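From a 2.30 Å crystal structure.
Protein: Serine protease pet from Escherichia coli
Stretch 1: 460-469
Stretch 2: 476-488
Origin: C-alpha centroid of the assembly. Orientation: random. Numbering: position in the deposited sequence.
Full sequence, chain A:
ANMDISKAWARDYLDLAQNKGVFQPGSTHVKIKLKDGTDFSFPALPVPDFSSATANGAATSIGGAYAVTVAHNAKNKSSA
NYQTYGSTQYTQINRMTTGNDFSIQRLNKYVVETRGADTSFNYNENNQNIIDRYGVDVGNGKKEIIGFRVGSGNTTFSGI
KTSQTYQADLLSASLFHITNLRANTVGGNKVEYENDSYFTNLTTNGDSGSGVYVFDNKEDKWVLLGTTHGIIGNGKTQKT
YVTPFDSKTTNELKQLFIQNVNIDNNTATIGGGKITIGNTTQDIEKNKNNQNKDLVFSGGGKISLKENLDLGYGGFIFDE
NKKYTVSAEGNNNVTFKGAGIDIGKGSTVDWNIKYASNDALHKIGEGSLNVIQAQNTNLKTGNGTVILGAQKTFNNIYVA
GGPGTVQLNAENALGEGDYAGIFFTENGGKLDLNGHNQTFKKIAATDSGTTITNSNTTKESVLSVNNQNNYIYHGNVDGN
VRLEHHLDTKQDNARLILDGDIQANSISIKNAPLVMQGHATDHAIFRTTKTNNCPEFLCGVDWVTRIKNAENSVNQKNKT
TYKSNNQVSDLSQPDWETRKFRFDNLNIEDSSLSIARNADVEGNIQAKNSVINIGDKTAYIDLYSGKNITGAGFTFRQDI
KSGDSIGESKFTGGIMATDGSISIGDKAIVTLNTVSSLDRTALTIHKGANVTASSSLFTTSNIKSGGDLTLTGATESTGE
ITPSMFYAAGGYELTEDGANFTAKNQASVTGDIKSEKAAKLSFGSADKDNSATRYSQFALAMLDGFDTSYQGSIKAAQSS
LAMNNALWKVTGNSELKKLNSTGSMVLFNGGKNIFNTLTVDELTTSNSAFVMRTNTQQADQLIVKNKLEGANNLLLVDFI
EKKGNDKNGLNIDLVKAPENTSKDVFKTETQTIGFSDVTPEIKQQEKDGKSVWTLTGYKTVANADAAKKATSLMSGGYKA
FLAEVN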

# COMPACT_ATOMS: atom_id res chain seq x y z
N GLU A 460 1.95 -24.60 -7.66
CA GLU A 460 2.36 -23.25 -7.33
C GLU A 460 3.29 -22.72 -8.40
O GLU A 460 4.09 -23.48 -8.96
N SER A 461 3.16 -21.43 -8.70
CA SER A 461 3.97 -20.75 -9.69
C SER A 461 5.10 -19.99 -9.03
O SER A 461 4.88 -19.18 -8.13
N VAL A 462 6.33 -20.25 -9.48
CA VAL A 462 7.45 -19.47 -8.97
C VAL A 462 7.64 -18.27 -9.86
O VAL A 462 7.88 -18.40 -11.06
N LEU A 463 7.51 -17.09 -9.27
CA LEU A 463 7.79 -15.85 -9.97
C LEU A 463 9.18 -15.33 -9.57
O LEU A 463 9.41 -14.95 -8.43
N SER A 464 10.11 -15.34 -10.52
CA SER A 464 11.47 -14.89 -10.26
C SER A 464 11.70 -13.49 -10.83
O SER A 464 11.39 -13.21 -12.01
N VAL A 465 12.22 -12.59 -10.01
CA VAL A 465 12.58 -11.26 -10.47
C VAL A 465 14.01 -11.02 -10.09
O VAL A 465 14.32 -10.90 -8.91
N ASN A 466 14.90 -10.96 -11.07
CA ASN A 466 16.32 -10.94 -10.76
C ASN A 466 17.04 -9.75 -11.36
O ASN A 466 18.14 -9.87 -11.88
N ASN A 467 16.43 -8.58 -11.25
CA ASN A 467 17.13 -7.33 -11.52
C ASN A 467 18.46 -7.20 -10.76
O ASN A 467 18.61 -7.65 -9.61
N GLN A 468 19.43 -6.58 -11.42
CA GLN A 468 20.75 -6.39 -10.84
C GLN A 468 20.96 -4.94 -10.41
O GLN A 468 21.97 -4.59 -9.79
N ASN A 469 19.99 -4.10 -10.76
CA ASN A 469 20.05 -2.70 -10.38
C ASN A 469 18.73 -2.32 -9.76
O ASN A 469 17.79 -3.11 -9.75
N ASN A 476 0.98 -5.70 -8.58
CA ASN A 476 0.72 -6.58 -7.44
C ASN A 476 1.07 -8.06 -7.68
O ASN A 476 1.44 -8.46 -8.79
N VAL A 477 0.96 -8.84 -6.61
CA VAL A 477 1.05 -10.28 -6.64
C VAL A 477 -0.04 -10.86 -5.74
O VAL A 477 -0.20 -10.44 -4.58
N ASP A 478 -0.79 -11.82 -6.25
CA ASP A 478 -1.62 -12.62 -5.37
C ASP A 478 -1.82 -13.99 -5.98
O ASP A 478 -1.17 -14.34 -6.96
N GLY A 479 -2.72 -14.78 -5.40
CA GLY A 479 -2.89 -16.15 -5.84
C GLY A 479 -1.77 -17.09 -5.40
O GLY A 479 -1.00 -16.79 -4.48
N ASN A 480 -1.69 -18.22 -6.08
CA ASN A 480 -0.81 -19.32 -5.70
C ASN A 480 0.61 -19.15 -6.24
O ASN A 480 1.05 -19.90 -7.11
N VAL A 481 1.32 -18.17 -5.70
CA VAL A 481 2.61 -17.76 -6.22
C VAL A 481 3.72 -17.82 -5.15
O VAL A 481 3.46 -17.64 -3.96
N ARG A 482 4.94 -18.11 -5.57
CA ARG A 482 6.10 -17.90 -4.72
C ARG A 482 7.00 -16.92 -5.44
O ARG A 482 7.19 -17.05 -6.65
N LEU A 483 7.51 -15.94 -4.70
CA LEU A 483 8.34 -14.89 -5.28
C LEU A 483 9.79 -15.04 -4.88
O LEU A 483 10.07 -15.15 -3.69
N GLU A 484 10.70 -15.03 -5.85
CA GLU A 484 12.12 -15.18 -5.59
C GLU A 484 12.96 -14.05 -6.17
O GLU A 484 12.86 -13.75 -7.35
N HIS A 485 13.81 -13.45 -5.36
CA HIS A 485 14.78 -12.48 -5.86
C HIS A 485 16.19 -13.04 -5.58
O HIS A 485 16.82 -12.65 -4.62
N HIS A 486 16.64 -14.00 -6.40
CA HIS A 486 17.92 -14.70 -6.23
C HIS A 486 18.99 -14.26 -7.22
O HIS A 486 18.76 -14.20 -8.43
N LEU A 487 20.18 -13.97 -6.71
CA LEU A 487 21.32 -13.73 -7.59
C LEU A 487 22.46 -14.66 -7.20
O LEU A 487 22.52 -15.11 -6.05
N ASP A 488 23.33 -14.96 -8.15
CA ASP A 488 24.40 -15.95 -7.97
C ASP A 488 25.52 -15.45 -7.07
O ASP A 488 26.21 -16.22 -6.42

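The two stretches meet as neighbouring parallel β-strands, joined by a regular backbone hydrogen-bond ladder, with aliphatic side chains packed on one face of the sheet and a largely polar, partly solvated set on the other. Strands 461-465 and 481-486 run at 25° to each other, and the contact buries 800 Å² summed over both sides. The register is constant: S461, V462, L463 and S464 lie beside V481, R482, L483 and E484, with CA-CA separations of 4.7 to 4.8 Å.

The parallel pattern shows in the alternation of the ladder. S461 N donates to N480 O (3.1 Å), R482 N to S461 O (2.8 Å), L463 N to R482 O (2.6 Å), E484 N to L463 O (2.9 Å) and V465 N to E484 O (3.0 Å), all with N-H...O angles of at least 163°. Because these bonds hold the backbones side by side, paired residues send their side chains to the same face.

On the face carrying S461, V481, L463 and L483, the centre is L463 (chi1 t, chi2 p). Its CB lies 3.8 Å from V481 CG1, its CG 3.9 Å from L483 CD1, and its CD2 4.0 Å from V477 CG2, so one leucine bridges three apolar neighbours of the other stretch. V477 and V481 are both t, and L483 repeats the t, p conformation of L463. L483 CD1 also reaches V465 CG2 (4.0 Å; V465 chi1 t), extending the apolar row. S461, rotamer m, is buried here, and its OG is hydrogen-bonded elsewhere in the structure.

The other face carries V462, R482, S464 and E484. R482 extends with chi1 to chi3 all t, and its NE forms a very short salt bridge to E484 OE2 at 2.5 Å; a weak hydrogen bond from R482 NH2 to the same E484 OE2 (3.0 Å, 127°) supplements it. V462 (t) packs against this pair, with V462 CG1 3.6 Å from E484 CD. The other carboxylate oxygen of E484 is linked to S464 (m) by a water: it donates to E484 OE1 at 2.9 Å and is hydrogen-bonded to S464 OG at 3.0 Å. The direct distance from S464 OG to E484 OE1, 4.2 Å, is too long for a hydrogen bond, so the water fills the gap. Near the start of the strands, E460 OE2 comes within 3.7 Å of R482 CB.

At the far end a side chain takes over from the backbone ladder. The CA-to-CB bond of H485 points sideways, but its t rotamer brings ND1 close enough to donate to V465 O (2.7 Å, 159°), with that oxygen at the ring edge. N467 (p) places OD1 3.2 Å from H485 CE1; this oxygen is buried without a hydrogen-bond partner, whereas N467 ND2 donates to N469 O at 2.8 Å. L487 (m, t) closes the contact, its CD1 lying 3.7 Å from N467 O and its CD2 4.3 Å from Q468 CG.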

# COMPACT_ATOMS: atom_id res chain seq x y z
CB GLU A 460 3.03 -23.22 -5.94
CG GLU A 460 4.22 -22.32 -5.84
CD GLU A 460 4.80 -22.33 -4.43
OE1 GLU A 460 5.82 -23.03 -4.20
OE2 GLU A 460 4.22 -21.65 -3.56
CB SER A 461 3.13 -19.77 -10.52
OG SER A 461 2.33 -20.42 -11.50
CB VAL A 462 8.76 -20.27 -8.92
CG1 VAL A 462 9.88 -19.37 -8.40
CG2 VAL A 462 8.61 -21.50 -8.07
CB LEU A 463 6.71 -14.82 -9.67
CG LEU A 463 7.01 -13.37 -10.03
CD1 LEU A 463 7.14 -13.23 -11.53
CD2 LEU A 463 5.91 -12.46 -9.51
CB SER A 464 12.48 -15.89 -10.85
OG SER A 464 12.27 -17.21 -10.36
CB VAL A 465 11.71 -10.15 -9.86
CG1 VAL A 465 12.08 -8.81 -10.47
CG2 VAL A 465 10.24 -10.47 -10.04
CB ASN A 466 16.99 -12.25 -11.19
CG ASN A 466 16.79 -12.56 -12.63
OD1 ASN A 466 16.20 -11.75 -13.37
ND2 ASN A 466 17.27 -13.73 -13.08
CB ASN A 467 16.23 -6.17 -11.15
CG ASN A 467 15.75 -6.25 -9.72
OD1 ASN A 467 15.01 -7.17 -9.37
ND2 ASN A 467 16.17 -5.28 -8.89
CB GLN A 468 21.83 -6.81 -11.84
CG GLN A 468 21.72 -8.26 -12.28
CD GLN A 468 22.87 -8.68 -13.19
OE1 GLN A 468 22.71 -8.78 -14.40
NE2 GLN A 468 24.03 -8.93 -12.60
CB ASN A 469 20.34 -1.81 -11.58
CG ASN A 469 21.38 -2.39 -12.50
OD1 ASN A 469 21.10 -2.70 -13.67
ND2 ASN A 469 22.60 -2.54 -11.99
CB ASN A 476 -0.74 -6.49 -7.02
CG ASN A 476 -1.25 -5.07 -6.99
OD1 ASN A 476 -0.79 -4.26 -6.18
ND2 ASN A 476 -2.20 -4.75 -7.88
CB VAL A 477 2.43 -10.81 -6.14
CG1 VAL A 477 2.43 -12.34 -6.08
CG2 VAL A 477 3.56 -10.31 -7.02
CB ASP A 478 -2.95 -11.91 -5.07
CG ASP A 478 -3.88 -11.84 -6.28
OD1 ASP A 478 -3.61 -12.45 -7.33
OD2 ASP A 478 -4.92 -11.17 -6.16
CB ASN A 480 -1.41 -20.65 -6.18
CG ASN A 480 -0.67 -21.86 -5.64
OD1 ASN A 480 0.03 -21.78 -4.63
ND2 ASN A 480 -0.82 -23.00 -6.32
CB VAL A 481 2.53 -16.33 -6.80
CG1 VAL A 481 3.87 -15.85 -7.31
CG2 VAL A 481 1.45 -16.23 -7.92
CB ARG A 482 6.83 -19.21 -4.42
CG ARG A 482 8.27 -19.06 -4.03
CD ARG A 482 8.90 -20.44 -3.86
NE ARG A 482 10.34 -20.39 -3.66
CZ ARG A 482 10.94 -20.43 -2.47
NH1 ARG A 482 10.22 -20.48 -1.36
NH2 ARG A 482 12.27 -20.41 -2.41
CB LEU A 483 7.85 -13.52 -4.83
CG LEU A 483 8.69 -12.31 -5.23
CD1 LEU A 483 8.77 -12.16 -6.72
CD2 LEU A 483 8.08 -11.06 -4.67
CB GLU A 484 12.64 -16.53 -6.12
CG GLU A 484 11.95 -17.72 -5.49
CD GLU A 484 12.51 -19.05 -5.93
OE1 GLU A 484 13.43 -19.06 -6.78
OE2 GLU A 484 12.03 -20.09 -5.43
CB HIS A 485 14.53 -11.12 -5.19
CG HIS A 485 15.45 -10.02 -5.61
ND1 HIS A 485 15.76 -9.77 -6.93
CD2 HIS A 485 16.10 -9.08 -4.89
CE1 HIS A 485 16.57 -8.73 -7.00
NE2 HIS A 485 16.79 -8.29 -5.78
CB HIS A 486 17.74 -16.20 -6.38
CG HIS A 486 16.80 -16.82 -5.40
ND1 HIS A 486 16.48 -18.16 -5.43
CD2 HIS A 486 16.11 -16.28 -4.36
CE1 HIS A 486 15.64 -18.43 -4.43
NE2 HIS A 486 15.40 -17.31 -3.78
CB LEU A 487 21.74 -12.27 -7.55
CG LEU A 487 20.85 -11.40 -8.45
CD1 LEU A 487 21.19 -9.95 -8.31
CD2 LEU A 487 21.06 -11.83 -9.89
CB ASP A 488 24.98 -16.36 -9.32
CG ASP A 488 24.15 -17.41 -10.01
OD1 ASP A 488 23.26 -17.99 -9.36
OD2 ASP A 488 24.40 -17.67 -11.22
O HOH W 1 14.81 -17.59 -8.82